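Local coordinates for D-glycerate 2-kinase (Thermotoga maritima, PDB 2B8N), which catalyses the magnesium-dependent, ATP-driven phosphorylation of D-glycerate to 2-phosphoglycerate in the breakdown of serine, at residues 184-189 and 252-257; 216-221 and 248-253. One frame throughout, in Å; residues are numbered along the deposited sequence.

Interaction 1. Residues 184-189 and 252-257; sequences RFAERV and LSNVEI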
loop_
_atom_site.group_PDB
_atom_site.type_symbol
_atom_site.label_atom_id
_atom_site.label_comp_id
_atom_site.label_asym_id
_atom_site.label_seq_id
_atom_site.Cartn_x
_atom_site.Cartn_y
_atom_site.Cartn_z
ATOM N N ARG A 184 -8.943 -13.213 14.798
ATOM C CA ARG A 184 -8.753 -14.600 15.265
ATOM C C ARG A 184 -7.288 -15.004 15.496
ATOM O O ARG A 184 -6.969 -15.776 16.420
ATOM C CB ARG A 184 -9.465 -15.568 14.323
ATOM C CG ARG A 184 -10.971 -15.446 14.508
ATOM C CD ARG A 184 -11.783 -16.396 13.681
ATOM N NE ARG A 184 -13.077 -16.695 14.308
ATOM C CZ ARG A 184 -14.203 -16.914 13.639
ATOM N NH1 ARG A 184 -14.235 -16.850 12.309
ATOM N NH2 ARG A 184 -15.323 -17.196 14.298
ATOM N N PHE A 185 -6.407 -14.444 14.680
ATOM C CA PHE A 185 -4.984 -14.625 14.853
ATOM C C PHE A 185 -4.521 -14.156 16.223
ATOM O O PHE A 185 -3.823 -14.880 16.897
ATOM C CB PHE A 185 -4.210 -13.919 13.736
ATOM C CG PHE A 185 -2.742 -14.097 13.833
ATOM C CD1 PHE A 185 -2.185 -15.374 13.895
ATOM C CD2 PHE A 185 -1.903 -13.006 13.869
ATOM C CE1 PHE A 185 -0.806 -15.547 13.984
ATOM C CE2 PHE A 185 -0.533 -13.175 13.944
ATOM C CZ PHE A 185 0.008 -14.453 14.004
ATOM N N ALA A 186 -4.917 -12.958 16.638
ATOM C CA ALA A 186 -4.577 -12.426 17.983
ATOM C C ALA A 186 -5.202 -13.280 19.057
ATOM O O ALA A 186 -4.635 -13.449 20.157
ATOM C CB ALA A 186 -5.057 -10.973 18.147
ATOM N N GLU A 187 -6.380 -13.801 18.736
ATOM C CA GLU A 187 -7.102 -14.672 19.626
ATOM C C GLU A 187 -6.358 -15.998 19.803
ATOM O O GLU A 187 -6.407 -16.583 20.880
ATOM C CB GLU A 187 -8.517 -14.885 19.096
ATOM C CG GLU A 187 -9.308 -15.939 19.822
ATOM C CD GLU A 187 -10.778 -15.906 19.479
ATOM O OE1 GLU A 187 -11.126 -16.023 18.295
ATOM O OE2 GLU A 187 -11.589 -15.764 20.409
ATOM N N ARG A 188 -5.670 -16.484 18.769
ATOM C CA ARG A 188 -4.884 -17.742 18.906
ATOM C C ARG A 188 -3.542 -17.524 19.596
ATOM O O ARG A 188 -3.030 -18.385 20.289
ATOM C CB ARG A 188 -4.611 -18.346 17.553
ATOM C CG ARG A 188 -5.807 -18.936 16.875
ATOM C CD ARG A 188 -6.033 -20.372 17.296
ATOM N NE ARG A 188 -6.545 -21.122 16.157
ATOM C CZ ARG A 188 -5.941 -22.139 15.544
ATOM N NH1 ARG A 188 -4.775 -22.608 15.948
ATOM N NH2 ARG A 188 -6.531 -22.709 14.501
ATOM N N VAL A 189 -2.970 -16.352 19.381
ATOM C CA VAL A 189 -1.722 -15.976 20.030
ATOM C C VAL A 189 -1.891 -15.881 21.552
ATOM O O VAL A 189 -0.979 -16.221 22.318
ATOM C CB VAL A 189 -1.225 -14.656 19.455
ATOM C CG1 VAL A 189 -0.131 -14.032 20.334
ATOM C CG2 VAL A 189 -0.702 -14.905 18.047
ATOM N N LEU A 252 -10.182 -7.240 21.814
ATOM C CA LEU A 252 -8.866 -7.887 21.963
ATOM C C LEU A 252 -8.069 -7.141 23.036
ATOM O O LEU A 252 -7.985 -5.928 22.996
ATOM C CB LEU A 252 -8.095 -7.875 20.632
ATOM C CG LEU A 252 -8.703 -8.526 19.369
ATOM C CD1 LEU A 252 -7.870 -8.251 18.127
ATOM C CD2 LEU A 252 -8.869 -10.001 19.525
ATOM N N SER A 253 -7.500 -7.859 23.997
ATOM C CA SER A 253 -6.728 -7.234 25.072
ATOM C C SER A 253 -5.214 -7.381 24.901
ATOM O O SER A 253 -4.465 -6.743 25.623
ATOM C CB SER A 253 -7.140 -7.852 26.405
ATOM O OG SER A 253 -7.152 -9.269 26.329
ATOM N N ASN A 254 -4.770 -8.211 23.956
ATOM C CA ASN A 254 -3.350 -8.556 23.830
ATOM C C ASN A 254 -2.667 -7.997 22.572
ATOM O O ASN A 254 -1.832 -8.669 21.969
ATOM C CB ASN A 254 -3.188 -10.083 23.858
ATOM C CG ASN A 254 -3.745 -10.742 22.615
ATOM O OD1 ASN A 254 -4.688 -10.227 22.008
ATOM N ND2 ASN A 254 -3.163 -11.873 22.223
ATOM N N VAL A 255 -2.994 -6.769 22.176
ATOM C CA VAL A 255 -2.442 -6.216 20.927
ATOM C C VAL A 255 -1.891 -4.798 21.046
ATOM O O VAL A 255 -2.493 -3.938 21.656
ATOM C CB VAL A 255 -3.513 -6.183 19.832
ATOM C CG1 VAL A 255 -2.982 -5.492 18.590
ATOM C CG2 VAL A 255 -3.985 -7.599 19.491
ATOM N N GLU A 256 -0.749 -4.562 20.426
ATOM C CA GLU A 256 -0.207 -3.222 20.267
ATOM C C GLU A 256 0.131 -3.093 18.792
ATOM O O GLU A 256 0.877 -3.916 18.264
ATOM C CB GLU A 256 1.060 -3.024 21.099
ATOM N N ILE A 257 -0.410 -2.072 18.128
ATOM C CA ILE A 257 -0.108 -1.837 16.714
ATOM C C ILE A 257 0.613 -0.515 16.480
ATOM O O ILE A 257 0.219 0.521 17.024
ATOM C CB ILE A 257 -1.374 -1.876 15.841
ATOM C CG1 ILE A 257 -2.043 -3.255 15.940
ATOM C CG2 ILE A 257 -1.020 -1.585 14.368
ATOM C CD1 ILE A 257 -3.383 -3.357 15.269
#
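A186, on the short helix 184-189, faces the run of chain that leads into strand 255-261 and meets it with both its methyl group and its carbonyl. CB lies against two branched side chains, 3.8 Å from V255 CG2 and 3.9 Å from L252 CD1, so one methyl packs against both the loop residue L252 and the first strand residue V255. The polar half of the contact is the amide of N254, whose ND2 donates to A186 O at 3.0 Å. The N-H points fairly straight at the oxygen (161°), which lies close to the amide plane of N254, but the donor stands above the carbonyl plane of A186. V189 also reaches this amide, the two side chains crossing obliquely, with CG1 4.2 Å from N254 ND2.

The torsions set up this division of labour. N254 has CG in the crowded position between its backbone N and carbonyl carbon (chi1 69°), which turns the amide back over the helix. V255 has CG2 anti to the carbonyl carbon, which puts that branch on A186. V189 holds CG1 toward N254, while its CG2 lies over one face of the F185 ring near its rim, 4.1 Å above the plane.

Further out, N254 ND2 also donates to A192 O, in the link between the helix and strand 193-199, and its backbone pairs with V194 of that strand. The helix is anchored a second time through its own backbone, because A186 N donates to the carbonyl of P214.

The amide of N254 therefore spends its donor group on two backbone carbonyls, giving the buried A186 a partner for its oxygen and tying it to A192 O through one amide nitrogen, while alanine, leucine and valine make the apolar contact beside them.

Interaction 2. Residues 216-221 and 248-253; sequences WPDSST and TPKHLS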
loop_
_atom_site.group_PDB
_atom_site.type_symbol
_atom_site.label_atom_id
_atom_site.label_comp_id
_atom_site.label_asym_id
_atom_site.label_seq_id
_atom_site.Cartn_x
_atom_site.Cartn_y
_atom_site.Cartn_z
ATOM N N TRP A 216 -7.124 -7.414 14.837
ATOM C CA TRP A 216 -8.011 -6.266 15.060
ATOM C C TRP A 216 -9.397 -6.778 15.352
ATOM O O TRP A 216 -9.864 -7.675 14.653
ATOM C CB TRP A 216 -8.075 -5.364 13.837
ATOM C CG TRP A 216 -8.728 -4.044 14.153
ATOM C CD1 TRP A 216 -10.013 -3.656 13.864
ATOM C CD2 TRP A 216 -8.125 -2.944 14.822
ATOM N NE1 TRP A 216 -10.241 -2.372 14.313
ATOM C CE2 TRP A 216 -9.100 -1.918 14.911
ATOM C CE3 TRP A 216 -6.858 -2.728 15.361
ATOM C CZ2 TRP A 216 -8.844 -0.704 15.518
ATOM C CZ3 TRP A 216 -6.600 -1.542 15.959
ATOM C CH2 TRP A 216 -7.590 -0.532 16.042
ATOM N N PRO A 217 -10.084 -6.201 16.358
ATOM C CA PRO A 217 -11.398 -6.752 16.660
ATOM C C PRO A 217 -12.395 -6.565 15.503
ATOM O O PRO A 217 -12.297 -5.596 14.728
ATOM C CB PRO A 217 -11.838 -5.965 17.917
ATOM C CG PRO A 217 -11.149 -4.704 17.812
ATOM C CD PRO A 217 -9.795 -5.042 17.219
ATOM N N ASP A 218 -13.328 -7.508 15.399
ATOM C CA ASP A 218 -14.334 -7.513 14.337
ATOM C C ASP A 218 -15.661 -7.076 14.913
ATOM O O ASP A 218 -16.305 -7.846 15.644
ATOM C CB ASP A 218 -14.450 -8.919 13.724
ATOM C CG ASP A 218 -15.541 -9.028 12.669
ATOM O OD1 ASP A 218 -16.067 -7.998 12.198
ATOM O OD2 ASP A 218 -15.875 -10.172 12.294
ATOM N N SER A 219 -16.070 -5.848 14.597
ATOM C CA SER A 219 -17.339 -5.320 15.129
ATOM C C SER A 219 -18.570 -5.954 14.458
ATOM O O SER A 219 -19.660 -5.989 15.046
ATOM C CB SER A 219 -17.381 -3.795 15.040
ATOM O OG SER A 219 -17.510 -3.365 13.700
ATOM N N SER A 220 -18.404 -6.476 13.244
ATOM C CA SER A 220 -19.520 -7.137 12.554
ATOM C C SER A 220 -19.868 -8.488 13.171
ATOM O O SER A 220 -19.038 -9.150 13.777
ATOM C CB SER A 220 -19.245 -7.314 11.070
ATOM O OG SER A 220 -18.351 -8.381 10.824
ATOM N N THR A 221 -21.105 -8.902 12.953
ATOM C CA THR A 221 -21.663 -10.093 13.569
ATOM C C THR A 221 -21.907 -11.184 12.523
ATOM O O THR A 221 -21.847 -10.931 11.312
ATOM C CB THR A 221 -23.000 -9.761 14.317
ATOM O OG1 THR A 221 -24.048 -9.509 13.383
ATOM C CG2 THR A 221 -22.837 -8.531 15.171
ATOM N N THR A 248 -16.930 -13.771 15.704
ATOM C CA THR A 248 -15.542 -13.316 15.706
ATOM C C THR A 248 -15.313 -12.467 16.934
ATOM O O THR A 248 -16.284 -11.924 17.477
ATOM C CB THR A 248 -15.258 -12.460 14.478
ATOM O OG1 THR A 248 -16.216 -11.409 14.423
ATOM C CG2 THR A 248 -15.364 -13.306 13.214
ATOM N N PRO A 249 -14.048 -12.374 17.402
ATOM C CA PRO A 249 -13.695 -11.600 18.598
ATOM C C PRO A 249 -14.120 -10.143 18.530
ATOM O O PRO A 249 -13.698 -9.435 17.613
ATOM C CB PRO A 249 -12.170 -11.701 18.658
ATOM C CG PRO A 249 -11.732 -12.288 17.380
ATOM C CD PRO A 249 -12.877 -13.067 16.842
ATOM N N LYS A 250 -14.944 -9.715 19.497
ATOM C CA LYS A 250 -15.497 -8.349 19.544
ATOM C C LYS A 250 -14.546 -7.364 20.240
ATOM O O LYS A 250 -14.667 -6.160 20.065
ATOM C CB LYS A 250 -16.895 -8.368 20.192
ATOM C CG LYS A 250 -17.971 -9.146 19.360
ATOM C CD LYS A 250 -18.400 -8.373 18.067
ATOM C CE LYS A 250 -19.011 -9.290 16.987
ATOM N NZ LYS A 250 -18.021 -9.959 16.075
ATOM N N HIS A 251 -13.572 -7.896 20.972
ATOM C CA HIS A 251 -12.606 -7.112 21.716
ATOM C C HIS A 251 -11.321 -7.928 21.807
ATOM O O HIS A 251 -11.367 -9.157 21.852
ATOM C CB HIS A 251 -13.163 -6.837 23.121
ATOM C CG HIS A 251 -13.403 -8.089 23.933
ATOM N ND1 HIS A 251 -14.632 -8.724 23.991
ATOM C CD2 HIS A 251 -12.566 -8.822 24.717
ATOM C CE1 HIS A 251 -14.540 -9.790 24.773
ATOM N NE2 HIS A 251 -13.298 -9.875 25.221
ATOM N N LEU A 252 -10.182 -7.240 21.814
ATOM C CA LEU A 252 -8.866 -7.887 21.963
ATOM C C LEU A 252 -8.069 -7.141 23.036
ATOM O O LEU A 252 -7.985 -5.928 22.996
ATOM C CB LEU A 252 -8.095 -7.875 20.632
ATOM C CG LEU A 252 -8.703 -8.526 19.369
ATOM C CD1 LEU A 252 -7.870 -8.251 18.127
ATOM C CD2 LEU A 252 -8.869 -10.001 19.525
ATOM N N SER A 253 -7.500 -7.859 23.997
ATOM C CA SER A 253 -6.728 -7.234 25.072
ATOM C C SER A 253 -5.214 -7.381 24.901
ATOM O O SER A 253 -4.465 -6.743 25.623
ATOM C CB SER A 253 -7.140 -7.852 26.405
ATOM O OG SER A 253 -7.152 -9.269 26.329
#
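D218 has CG anti to its backbone N (chi1 176°), and T248 has OG1 between its backbone N and carbonyl carbon, so the two side chains cross obliquely and bring hydroxyl to carboxylate. K250 bends at chi2 (-72°) and chi4 (-85°), folding a chain that starts away from 216-221 back onto it.

T248 OG1 donates to D218 OD2 at 2.5 Å, from above the carboxylate plane. D218 OD1 takes S220 OG on its syn lone pair at 2.7 Å and S220 N from above the plane, and forms a salt bridge with K175. The backbones join where D218 N donates to P249 O at 3.0 Å, nearly along the C=O axis. K250 NZ gathers three carbonyls, D218 O at 2.8 Å, S220 O at 2.6 Å and T248 O at 3.0 Å, and forms a salt bridge with E247; D218 OD2 lies 4.4 Å from K250 NZ, beyond a salt bridge, and its charge would probably stabilise the ammonium. L252 CD1 packs on the backbone of W216, 3.5 Å from its N.

An alanine at D218 would remove the carboxylate and probably loosen both the turn at S220 and the tie to T248.

The S220 N to D218 OD1 bond makes an Asx turn leading to T221, the N-cap of helix 222-231; the T221 side chain caps a helix backbone N while D224 accepts from T221 N, consistent with a capping box.

Overall arrangement
Interactions 1 and 2 share L252 and S253, where the loop 248-253 runs on into strand 255-261, an edge strand, within this chain, of a parallel sheet with the Rossmann-like order 3-2-1-4-5-6. Interaction 1 is the buried one, small and mostly apolar, setting helix 184-189 against the start of that strand. Interaction 2 is partly buried and lies between two loops; it covers about twice the surface and is held mainly by a lysine that donates to backbone carbonyls and a carboxylate that accepts from hydroxyls and an N-H. L252 serves both, its CD1 touching helix and loop. The two also meet directly, R184 packing on T248 and P249, and I257 on W216.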